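Local coordinates for amino acid ABC transporter, periplasmic amino acid-binding protein (PDB 4Z9N) that binds glutathione in the cleft of a periplasmic solute-binding protein and probably delivers its solute to an amino acid-type ABC transporter, at residues T66-K71 with D83-N88; T75-G80 with T216-D221; F114-K119 with V202-I207. All blocks are in the same frame, centred on the assembly; numbering follows the deposited sequence.

Leaving strand 63-67, the chain passes through helix 73-78 and returns in strand 84-85, and interaction 1 closes this short loop at the glutathione pocket. Helix 73-78 lies inside the loop and supplies the first segment of interaction 2, whose partner, strand 211-218, comes much later; interactions 1 and 2 therefore cross along the chain and touch in space, Leu68 lying against Ala76. Interaction 3 nests inside the long loop closed by interaction 2, pairing strand 101-117 with strand 201-203. Its centre is about 36 Å from that of interaction 2, yet strands 101-117 and 211-218 are neighbours in one sheet that links the two regions.

Interaction 1. Residues T66-K71 with D83-N88. With GSH (glutathione), chain U.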
loop_
_atom_site.group_PDB
_atom_site.type_symbol
_atom_site.label_atom_id
_atom_site.label_comp_id
_atom_site.label_asym_id
_atom_site.label_seq_id
_atom_site.Cartn_x
_atom_site.Cartn_y
_atom_site.Cartn_z
ATOM N N THR D 66 12.880 -11.719 -19.638
ATOM C CA THR D 66 12.382 -11.201 -20.908
ATOM C C THR D 66 12.522 -9.677 -20.924
ATOM O O THR D 66 11.719 -8.984 -20.308
ATOM C CB THR D 66 10.903 -11.598 -21.119
ATOM O OG1 THR D 66 10.791 -13.032 -21.137
ATOM C CG2 THR D 66 10.328 -11.011 -22.433
ATOM N N PRO D 67 13.555 -9.153 -21.609
ATOM C CA PRO D 67 13.683 -7.694 -21.696
ATOM C C PRO D 67 12.539 -7.097 -22.512
ATOM O O PRO D 67 12.196 -7.642 -23.559
ATOM C CB PRO D 67 15.027 -7.492 -22.393
ATOM C CG PRO D 67 15.222 -8.747 -23.197
ATOM C CD PRO D 67 14.594 -9.857 -22.380
ATOM N N LEU D 68 11.964 -6.005 -22.007
ATOM C CA LEU D 68 10.794 -5.354 -22.587
ATOM C C LEU D 68 10.918 -3.822 -22.624
ATOM O O LEU D 68 11.191 -3.190 -21.606
ATOM C CB LEU D 68 9.527 -5.763 -21.811
ATOM C CG LEU D 68 9.218 -7.258 -21.667
ATOM C CD1 LEU D 68 8.213 -7.574 -20.567
ATOM C CD2 LEU D 68 8.680 -7.748 -23.005
ATOM N N ASN D 69 10.706 -3.220 -23.794
ATOM C CA ASN D 69 10.710 -1.761 -23.852
ATOM C C ASN D 69 9.370 -1.241 -23.337
ATOM O O ASN D 69 8.465 -2.026 -23.019
ATOM C CB ASN D 69 11.038 -1.242 -25.275
ATOM C CG ASN D 69 9.945 -1.508 -26.298
ATOM O OD1 ASN D 69 8.763 -1.411 -26.012
ATOM N ND2 ASN D 69 10.361 -1.845 -27.526
ATOM N N ALA D 70 9.246 0.078 -23.239
ATOM C CA ALA D 70 8.118 0.687 -22.543
ATOM C C ALA D 70 6.788 0.340 -23.208
ATOM O O ALA D 70 5.731 0.327 -22.563
ATOM C CB ALA D 70 8.304 2.197 -22.481
ATOM N N LYS D 71 6.851 0.063 -24.507
ATOM C CA LYS D 71 5.652 -0.183 -25.299
ATOM C C LYS D 71 5.192 -1.645 -25.358
ATOM O O LYS D 71 4.032 -1.915 -25.643
ATOM C CB LYS D 71 5.872 0.331 -26.712
ATOM C CG LYS D 71 5.732 1.830 -26.827
ATOM C CD LYS D 71 5.826 2.266 -28.277
ATOM C CE LYS D 71 4.930 3.467 -28.528
ATOM N NZ LYS D 71 4.853 3.789 -29.979
ATOM N N ASP D 83 5.296 -14.180 -16.481
ATOM C CA ASP D 83 4.476 -14.495 -15.318
ATOM C C ASP D 83 4.286 -13.275 -14.411
ATOM O O ASP D 83 3.302 -13.187 -13.682
ATOM C CB ASP D 83 5.121 -15.637 -14.520
ATOM C CG ASP D 83 5.348 -16.881 -15.365
ATOM O OD1 ASP D 83 4.408 -17.318 -16.060
ATOM O OD2 ASP D 83 6.476 -17.415 -15.342
ATOM N N VAL D 84 5.241 -12.352 -14.455
ATOM C CA VAL D 84 5.234 -11.151 -13.616
ATOM C C VAL D 84 6.055 -10.073 -14.322
ATOM O O VAL D 84 6.980 -10.378 -15.083
ATOM C CB VAL D 84 5.795 -11.442 -12.185
ATOM C CG1 VAL D 84 7.250 -11.898 -12.247
ATOM C CG2 VAL D 84 5.628 -10.227 -11.242
ATOM N N LEU D 85 5.687 -8.818 -14.090
ATOM C CA LEU D 85 6.395 -7.678 -14.651
ATOM C C LEU D 85 6.944 -6.835 -13.519
ATOM O O LEU D 85 6.182 -6.279 -12.736
ATOM C CB LEU D 85 5.468 -6.839 -15.536
ATOM C CG LEU D 85 6.064 -5.567 -16.134
ATOM C CD1 LEU D 85 7.107 -5.903 -17.228
ATOM C CD2 LEU D 85 4.938 -4.693 -16.729
ATOM N N ILE D 86 8.263 -6.774 -13.412
ATOM C CA ILE D 86 8.909 -5.998 -12.365
ATOM C C ILE D 86 9.910 -5.127 -13.088
ATOM O O ILE D 86 11.001 -5.564 -13.399
ATOM C CB ILE D 86 9.554 -6.887 -11.310
ATOM C CG1 ILE D 86 8.506 -7.851 -10.760
ATOM C CG2 ILE D 86 10.094 -6.019 -10.154
ATOM C CD1 ILE D 86 9.022 -8.828 -9.715
ATOM N N ARG D 87 9.507 -3.901 -13.399
ATOM C CA ARG D 87 10.235 -3.123 -14.389
ATOM C C ARG D 87 9.879 -1.647 -14.293
ATOM O O ARG D 87 9.331 -1.086 -15.239
ATOM C CB ARG D 87 9.931 -3.676 -15.798
ATOM C CG ARG D 87 10.655 -2.991 -16.970
ATOM C CD ARG D 87 9.739 -2.906 -18.175
ATOM N NE ARG D 87 10.249 -2.032 -19.235
ATOM C CZ ARG D 87 10.172 -0.702 -19.198
ATOM N NH1 ARG D 87 9.657 -0.093 -18.135
ATOM N NH2 ARG D 87 10.643 0.020 -20.213
ATOM N N ASN D 88 10.214 -1.029 -13.157
ATOM C CA ASN D 88 10.059 0.422 -12.954
ATOM C C ASN D 88 8.774 0.945 -13.597
ATOM O O ASN D 88 8.775 1.971 -14.267
ATOM C CB ASN D 88 11.313 1.215 -13.476
ATOM C CG ASN D 88 11.734 0.869 -14.930
ATOM O OD1 ASN D 88 12.140 -0.261 -15.239
ATOM N ND2 ASN D 88 11.701 1.880 -15.810
HETATM N N1 GSH U . 7.652 4.624 -14.591
HETATM C CA1 GSH U . 7.308 5.164 -15.908
HETATM C C1 GSH U . 6.157 4.342 -16.483
HETATM O O11 GSH U . 5.602 4.726 -17.550
HETATM O O12 GSH U . 5.766 3.287 -15.910
HETATM C CB1 GSH U . 8.489 5.088 -16.890
HETATM C CG1 GSH U . 8.909 3.614 -17.051
HETATM C CD1 GSH U . 9.899 3.510 -18.206
HETATM O OE1 GSH U . 9.705 2.788 -19.136
HETATM N N2 GSH U . 11.099 4.308 -18.142
HETATM C CA2 GSH U . 12.026 4.224 -19.255
HETATM C C2 GSH U . 12.607 2.812 -19.422
HETATM O O2 GSH U . 12.598 1.987 -18.565
HETATM C CB2 GSH U . 13.095 5.317 -19.145
HETATM S SG2 GSH U . 14.254 5.013 -17.782
HETATM N N3 GSH U . 13.143 2.488 -20.727
HETATM C CA3 GSH U . 13.699 1.184 -20.968
HETATM C C3 GSH U . 13.051 0.608 -22.227
HETATM O O31 GSH U . 13.561 -0.415 -22.754
HETATM O O32 GSH U . 12.010 1.139 -22.724
#
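Arg87 reaches Leu68 because its CG stands anti to the backbone N (chi1 -178°) and a bend at chi2 (-143°) carries CD toward the 66-71 segment. Arg87 NE then donates to the backbone O of Leu68 at 2.8 Å, almost straight at 170°, with the oxygen close to the guanidinium plane although the donor is tilted out of the carbonyl plane. That bond helps fix the rotation of the flat group, leaving both terminal nitrogens for the ligand: Arg87 NH1 and NH2 each hydrogen-bond glutathione OE1 at 3.1 Å, so the gamma-glutamyl carbonyl oxygen accepts both N-H groups. Ala70 N gives a weak bond of 3.0 Å to glutathione O32, on the glycine carboxylate. On the other segment, Asn88 ND2 donates to glutathione O2 at 2.9 Å, and Asn88 O receives the ligand amine N1. Behind the Arg87 bond, Leu68 CD1 meets Leu85 CD1 at 3.9 Å. Asn69 forms an Asx turn with Lys71 N. Strand 21-25 runs between strands 63-67 and 84-85 in a parallel sheet; Ala76 of helix 73-78 packs on Leu68, and Leu77 on Leu85, while strand 211-218 meets Leu85 at Thr216.

Interaction 2. Residues T75-G80 with T216-D221; sequences TALQSG and TVRQGD. With NA (sodium ion), chain K.
Arg218 meets Leu77 along most of its length, starting just beyond CB. With chi1 at -67° Arg218 CG lies beside its own backbone N, anti to the carbonyl carbon, and comes within 3.4 Å of Leu77 O while also brushing Leu77 CG. Arg218 CD is closer still, 3.2 Å from Leu77 O. A bend at chi3 (-66°) sets NE, and the guanidinium beyond it presents NH1 to the helix. Arg218 NH1 donates to Leu77 O at 2.9 Å and 160°, a bond lying near both the guanidinium plane and the carbonyl plane. Leu77 O also accepts Gly80 N at 3.2 Å, so two donors grip Leu77 O. Gly80, with positive phi, turns the chain away there and lets Gly80 CA sit 3.5 Å from Arg218 NH1. At the other tip Arg218 NH2 donates to a water at 2.9 Å, and the same water lies 3.0 Å from Gly80 O and so sits between the two. Arg218 NH1 also bonds Val82 O.

Helix 73-78 is the connecting helix of a beta-alpha-beta crossover from strand 63-67 to strand 84-85, part of one lobe of the type II periplasmic binding fold. Strand 211-218 passes beside it and joins strand 84-85 through the backbones of Thr216 and Leu85. Leu77 packs against that strand: Leu77 CD2 touches Thr216 CG2 at 3.6 Å, and the two side chains meet obliquely. The hydroxyl of Thr216 is bonded instead to Gly214 O. Val217 has its CB turned away from helix 73-78, and its side chain touches Trp224, Ala225 and Val228 of helix 222-240. One residue past Arg218, Gln219 helps bind a sodium ion with Asp96, Leu101 and Asp102 of its own chain and Asp226 of the second subunit.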
loop_
_atom_site.group_PDB
_atom_site.type_symbol
_atom_site.label_atom_id
_atom_site.label_comp_id
_atom_site.label_asym_id
_atom_site.label_seq_id
_atom_site.Cartn_x
_atom_site.Cartn_y
_atom_site.Cartn_z
ATOM N N THR D 75 1.749 -5.934 -22.934
ATOM C CA THR D 75 1.302 -6.985 -23.842
ATOM C C THR D 75 1.930 -8.322 -23.450
ATOM O O THR D 75 1.260 -9.355 -23.427
ATOM C CB THR D 75 1.659 -6.661 -25.304
ATOM O OG1 THR D 75 1.106 -5.387 -25.657
ATOM C CG2 THR D 75 1.104 -7.727 -26.236
ATOM N N ALA D 76 3.218 -8.274 -23.121
ATOM C CA ALA D 76 3.973 -9.464 -22.733
ATOM C C ALA D 76 3.356 -10.124 -21.501
ATOM O O ALA D 76 3.335 -11.342 -21.395
ATOM C CB ALA D 76 5.435 -9.111 -22.464
ATOM N N LEU D 77 2.852 -9.319 -20.567
ATOM C CA LEU D 77 2.227 -9.875 -19.373
ATOM C C LEU D 77 0.805 -10.362 -19.683
ATOM O O LEU D 77 0.403 -11.443 -19.248
ATOM C CB LEU D 77 2.213 -8.842 -18.243
ATOM C CG LEU D 77 1.614 -9.240 -16.887
ATOM C CD1 LEU D 77 2.343 -10.437 -16.273
ATOM C CD2 LEU D 77 1.641 -8.055 -15.923
ATOM N N GLN D 78 0.053 -9.573 -20.448
ATOM C CA GLN D 78 -1.322 -9.942 -20.788
ATOM C C GLN D 78 -1.381 -11.247 -21.558
ATOM O O GLN D 78 -2.315 -12.025 -21.401
ATOM C CB GLN D 78 -1.990 -8.841 -21.618
ATOM C CG GLN D 78 -2.241 -7.546 -20.872
ATOM C CD GLN D 78 -2.674 -6.429 -21.819
ATOM O OE1 GLN D 78 -3.548 -5.618 -21.499
ATOM N NE2 GLN D 78 -2.074 -6.400 -22.998
ATOM N N SER D 79 -0.378 -11.479 -22.393
ATOM C CA SER D 79 -0.396 -12.616 -23.304
ATOM C C SER D 79 0.004 -13.896 -22.575
ATOM O O SER D 79 -0.215 -15.004 -23.068
ATOM C CB SER D 79 0.545 -12.373 -24.480
ATOM O OG SER D 79 1.898 -12.559 -24.075
ATOM N N GLY D 80 0.603 -13.741 -21.404
ATOM C CA GLY D 80 1.111 -14.888 -20.676
ATOM C C GLY D 80 2.572 -15.184 -20.958
ATOM O O GLY D 80 3.130 -16.150 -20.429
ATOM N N THR D 216 3.688 -6.140 -11.006
ATOM C CA THR D 216 2.517 -6.158 -11.879
ATOM C C THR D 216 2.176 -7.579 -12.313
ATOM O O THR D 216 3.047 -8.298 -12.768
ATOM C CB THR D 216 2.774 -5.258 -13.095
ATOM O OG1 THR D 216 3.232 -3.983 -12.619
ATOM C CG2 THR D 216 1.502 -5.066 -13.924
ATOM N N VAL D 217 0.925 -7.989 -12.116
ATOM C CA VAL D 217 0.466 -9.332 -12.476
ATOM C C VAL D 217 -0.857 -9.234 -13.233
ATOM O O VAL D 217 -1.491 -8.176 -13.262
ATOM C CB VAL D 217 0.291 -10.252 -11.240
ATOM C CG1 VAL D 217 1.638 -10.561 -10.564
ATOM C CG2 VAL D 217 -0.685 -9.630 -10.240
ATOM N N ARG D 218 -1.276 -10.342 -13.830
ATOM C CA ARG D 218 -2.595 -10.408 -14.458
ATOM C C ARG D 218 -3.679 -10.464 -13.380
ATOM O O ARG D 218 -3.470 -11.048 -12.323
ATOM C CB ARG D 218 -2.700 -11.629 -15.382
ATOM C CG ARG D 218 -1.803 -11.549 -16.603
ATOM C CD ARG D 218 -1.965 -12.770 -17.504
ATOM N NE ARG D 218 -1.507 -13.996 -16.867
ATOM C CZ ARG D 218 -0.245 -14.413 -16.866
ATOM N NH1 ARG D 218 0.698 -13.695 -17.459
ATOM N NH2 ARG D 218 0.078 -15.539 -16.251
ATOM N N GLN D 219 -4.830 -9.849 -13.650
ATOM C CA GLN D 219 -6.043 -10.093 -12.860
ATOM C C GLN D 219 -6.490 -11.552 -12.957
ATOM O O GLN D 219 -6.073 -12.281 -13.855
ATOM C CB GLN D 219 -7.187 -9.178 -13.326
ATOM C CG GLN D 219 -6.958 -7.720 -12.985
ATOM C CD GLN D 219 -8.086 -6.796 -13.430
ATOM O OE1 GLN D 219 -8.152 -5.630 -13.009
ATOM N NE2 GLN D 219 -8.975 -7.308 -14.284
ATOM N N GLY D 220 -7.338 -11.984 -12.026
ATOM C CA GLY D 220 -7.958 -13.298 -12.106
ATOM C C GLY D 220 -7.158 -14.479 -11.572
ATOM O O GLY D 220 -7.513 -15.633 -11.809
ATOM N N ASP D 221 -6.074 -14.203 -10.854
ATOM C CA ASP D 221 -5.308 -15.271 -10.224
ATOM C C ASP D 221 -4.828 -14.779 -8.857
ATOM O O ASP D 221 -3.700 -14.295 -8.718
ATOM C CB ASP D 221 -4.132 -15.695 -11.119
ATOM C CG ASP D 221 -3.452 -16.962 -10.643
ATOM O OD1 ASP D 221 -3.625 -17.344 -9.458
ATOM O OD2 ASP D 221 -2.727 -17.585 -11.459
HETATM NA NA NA K . -6.891 -4.186 -11.444
HETATM O O HOH W 1 2.389 -16.556 -17.580
#

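Interaction 3. Residues F114-K119 with V202-I207; sequences FMINSK and VILPEI
Met115 and Ile203 lie side by side on one face of an antiparallel strand pair, while Ile116 and Val202 occupy the other. The pair lies in the second-lobe part of a mixed sheet of the type II periplasmic binding fold, with strand 201-203 laid against the far end of strand 101-117. Met115 and Ile203 form a non-hydrogen-bonded pair, and their side chains are inclined to each other: Met115 SD approaches Ile203 CG1 at 4.1 Å, after which a turn at chi3 (68°) swings CE off. Helix 185-192 covers this face, Leu188 touching both residues.

On the opposite face Ile116 is turned differently. Its CG1 sits between the backbone N and the carbonyl carbon (chi1 59°), and Ile116 CD1 meets Leu204 CD2 at 4.1 Å with the two side chains at about a right angle. Leu204 uses its second methyl for another neighbour, Leu204 CD1 lying 4.2 Å from Phe114 CB, while the side chain of Phe114 goes on to Met147 and Phe151 of helix 142-153. Val202 packs toward the strand end, Val202 CG2 against Ser118 OG at 3.5 Å; the Ser118 hydroxyl is itself bonded to Asp200 O.

Between the faces the backbones are stitched by three bonds. Ile116 and Val202 are the hydrogen-bonded pair: Ile116 N donates to Val202 O at 3.0 Å, and Val202 N returns a bond to Ile116 O at 2.9 Å. Leu204 N continues the pattern to Phe114 O at 2.9 Å. At the last residue of the strand, Asn117 OD1 accepts Lys119 N in an Asx turn. Where the second segment bends away after Leu204, a water takes over the pairing: it accepts Phe114 N at 2.9 Å and donates to the backbone oxygen of Leu204.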
loop_
_atom_site.group_PDB
_atom_site.type_symbol
_atom_site.label_atom_id
_atom_site.label_comp_id
_atom_site.label_asym_id
_atom_site.label_seq_id
_atom_site.Cartn_x
_atom_site.Cartn_y
_atom_site.Cartn_z
ATOM N N PHE D 114 13.786 16.004 -13.992
ATOM C CA PHE D 114 14.485 16.486 -15.184
ATOM C C PHE D 114 15.989 16.527 -14.960
ATOM O O PHE D 114 16.445 16.894 -13.883
ATOM C CB PHE D 114 14.002 17.887 -15.569
ATOM C CG PHE D 114 12.565 17.941 -15.951
ATOM C CD1 PHE D 114 11.584 18.126 -14.980
ATOM C CD2 PHE D 114 12.187 17.772 -17.274
ATOM C CE1 PHE D 114 10.254 18.165 -15.328
ATOM C CE2 PHE D 114 10.851 17.806 -17.638
ATOM C CZ PHE D 114 9.883 18.004 -16.659
ATOM N N MET D 115 16.753 16.166 -15.983
ATOM C CA MET D 115 18.216 16.203 -15.900
ATOM C C MET D 115 18.790 17.055 -17.029
ATOM O O MET D 115 18.299 16.992 -18.162
ATOM C CB MET D 115 18.781 14.786 -15.952
ATOM C CG MET D 115 20.295 14.694 -15.755
ATOM S SD MET D 115 20.812 12.983 -15.463
ATOM C CE MET D 115 20.471 12.244 -17.061
ATOM N N ILE D 116 19.816 17.846 -16.713
ATOM C CA ILE D 116 20.509 18.662 -17.707
ATOM C C ILE D 116 22.009 18.477 -17.591
ATOM O O ILE D 116 22.519 18.028 -16.563
ATOM C CB ILE D 116 20.180 20.161 -17.566
ATOM C CG1 ILE D 116 20.564 20.654 -16.165
ATOM C CG2 ILE D 116 18.718 20.440 -17.880
ATOM C CD1 ILE D 116 20.745 22.141 -16.056
ATOM N N ASN D 117 22.716 18.855 -18.648
ATOM C CA ASN D 117 24.162 18.970 -18.583
ATOM C C ASN D 117 24.463 20.373 -18.092
ATOM O O ASN D 117 24.281 21.342 -18.829
ATOM C CB ASN D 117 24.800 18.704 -19.947
ATOM C CG ASN D 117 26.315 18.711 -19.887
ATOM O OD1 ASN D 117 26.915 19.586 -19.266
ATOM N ND2 ASN D 117 26.938 17.711 -20.496
ATOM N N SER D 118 24.931 20.478 -16.850
ATOM C CA SER D 118 25.158 21.779 -16.226
ATOM C C SER D 118 26.350 22.503 -16.840
ATOM O O SER D 118 26.511 23.712 -16.657
ATOM C CB SER D 118 25.360 21.623 -14.716
ATOM O OG SER D 118 26.496 20.829 -14.430
ATOM N N LYS D 119 27.176 21.768 -17.576
ATOM C CA LYS D 119 28.288 22.391 -18.283
ATOM C C LYS D 119 27.784 23.069 -19.563
ATOM O O LYS D 119 28.259 24.147 -19.929
ATOM C CB LYS D 119 29.377 21.359 -18.593
ATOM N N VAL D 202 23.241 17.156 -13.926
ATOM C CA VAL D 202 22.571 17.536 -12.701
ATOM C C VAL D 202 21.103 17.158 -12.784
ATOM O O VAL D 202 20.450 17.448 -13.780
ATOM C CB VAL D 202 22.728 19.042 -12.435
ATOM C CG1 VAL D 202 21.886 19.460 -11.231
ATOM C CG2 VAL D 202 24.190 19.380 -12.195
ATOM N N ILE D 203 20.595 16.502 -11.748
ATOM C CA ILE D 203 19.154 16.277 -11.628
ATOM C C ILE D 203 18.565 17.475 -10.899
ATOM O O ILE D 203 18.969 17.784 -9.770
ATOM C CB ILE D 203 18.849 14.968 -10.904
ATOM C CG1 ILE D 203 19.453 13.784 -11.664
ATOM C CG2 ILE D 203 17.346 14.805 -10.683
ATOM C CD1 ILE D 203 19.399 12.462 -10.893
ATOM N N LEU D 204 17.638 18.165 -11.553
ATOM C CA LEU D 204 17.069 19.387 -11.002
ATOM C C LEU D 204 16.168 19.027 -9.827
ATOM O O LEU D 204 15.743 17.873 -9.707
ATOM C CB LEU D 204 16.306 20.174 -12.081
ATOM C CG LEU D 204 17.168 20.616 -13.267
ATOM C CD1 LEU D 204 16.346 21.222 -14.381
ATOM C CD2 LEU D 204 18.243 21.587 -12.806
ATOM N N PRO D 205 15.888 20.004 -8.946
ATOM C CA PRO D 205 15.171 19.681 -7.709
ATOM C C PRO D 205 13.715 19.255 -7.903
ATOM O O PRO D 205 13.207 18.484 -7.091
ATOM C CB PRO D 205 15.231 20.995 -6.916
ATOM C CG PRO D 205 16.318 21.798 -7.552
ATOM C CD PRO D 205 16.277 21.424 -8.994
ATOM N N GLU D 206 13.050 19.755 -8.940
ATOM C CA GLU D 206 11.603 19.551 -9.073
ATOM C C GLU D 206 11.194 18.090 -9.298
ATOM O O GLU D 206 11.784 17.377 -10.116
ATOM C CB GLU D 206 11.052 20.408 -10.221
ATOM C CG GLU D 206 10.933 21.908 -9.909
ATOM C CD GLU D 206 12.255 22.657 -9.998
ATOM O OE1 GLU D 206 13.266 22.063 -10.433
ATOM O OE2 GLU D 206 12.275 23.858 -9.635
ATOM N N ILE D 207 10.170 17.662 -8.561
ATOM C CA ILE D 207 9.537 16.361 -8.759
ATOM C C ILE D 207 8.107 16.621 -9.156
ATOM O O ILE D 207 7.361 17.204 -8.370
ATOM C CB ILE D 207 9.612 15.502 -7.498
ATOM C CG1 ILE D 207 11.077 15.234 -7.149
ATOM C CG2 ILE D 207 8.778 14.217 -7.665
ATOM C CD1 ILE D 207 11.283 14.663 -5.779
HETATM O O HOH W 2 13.832 17.592 -11.568
#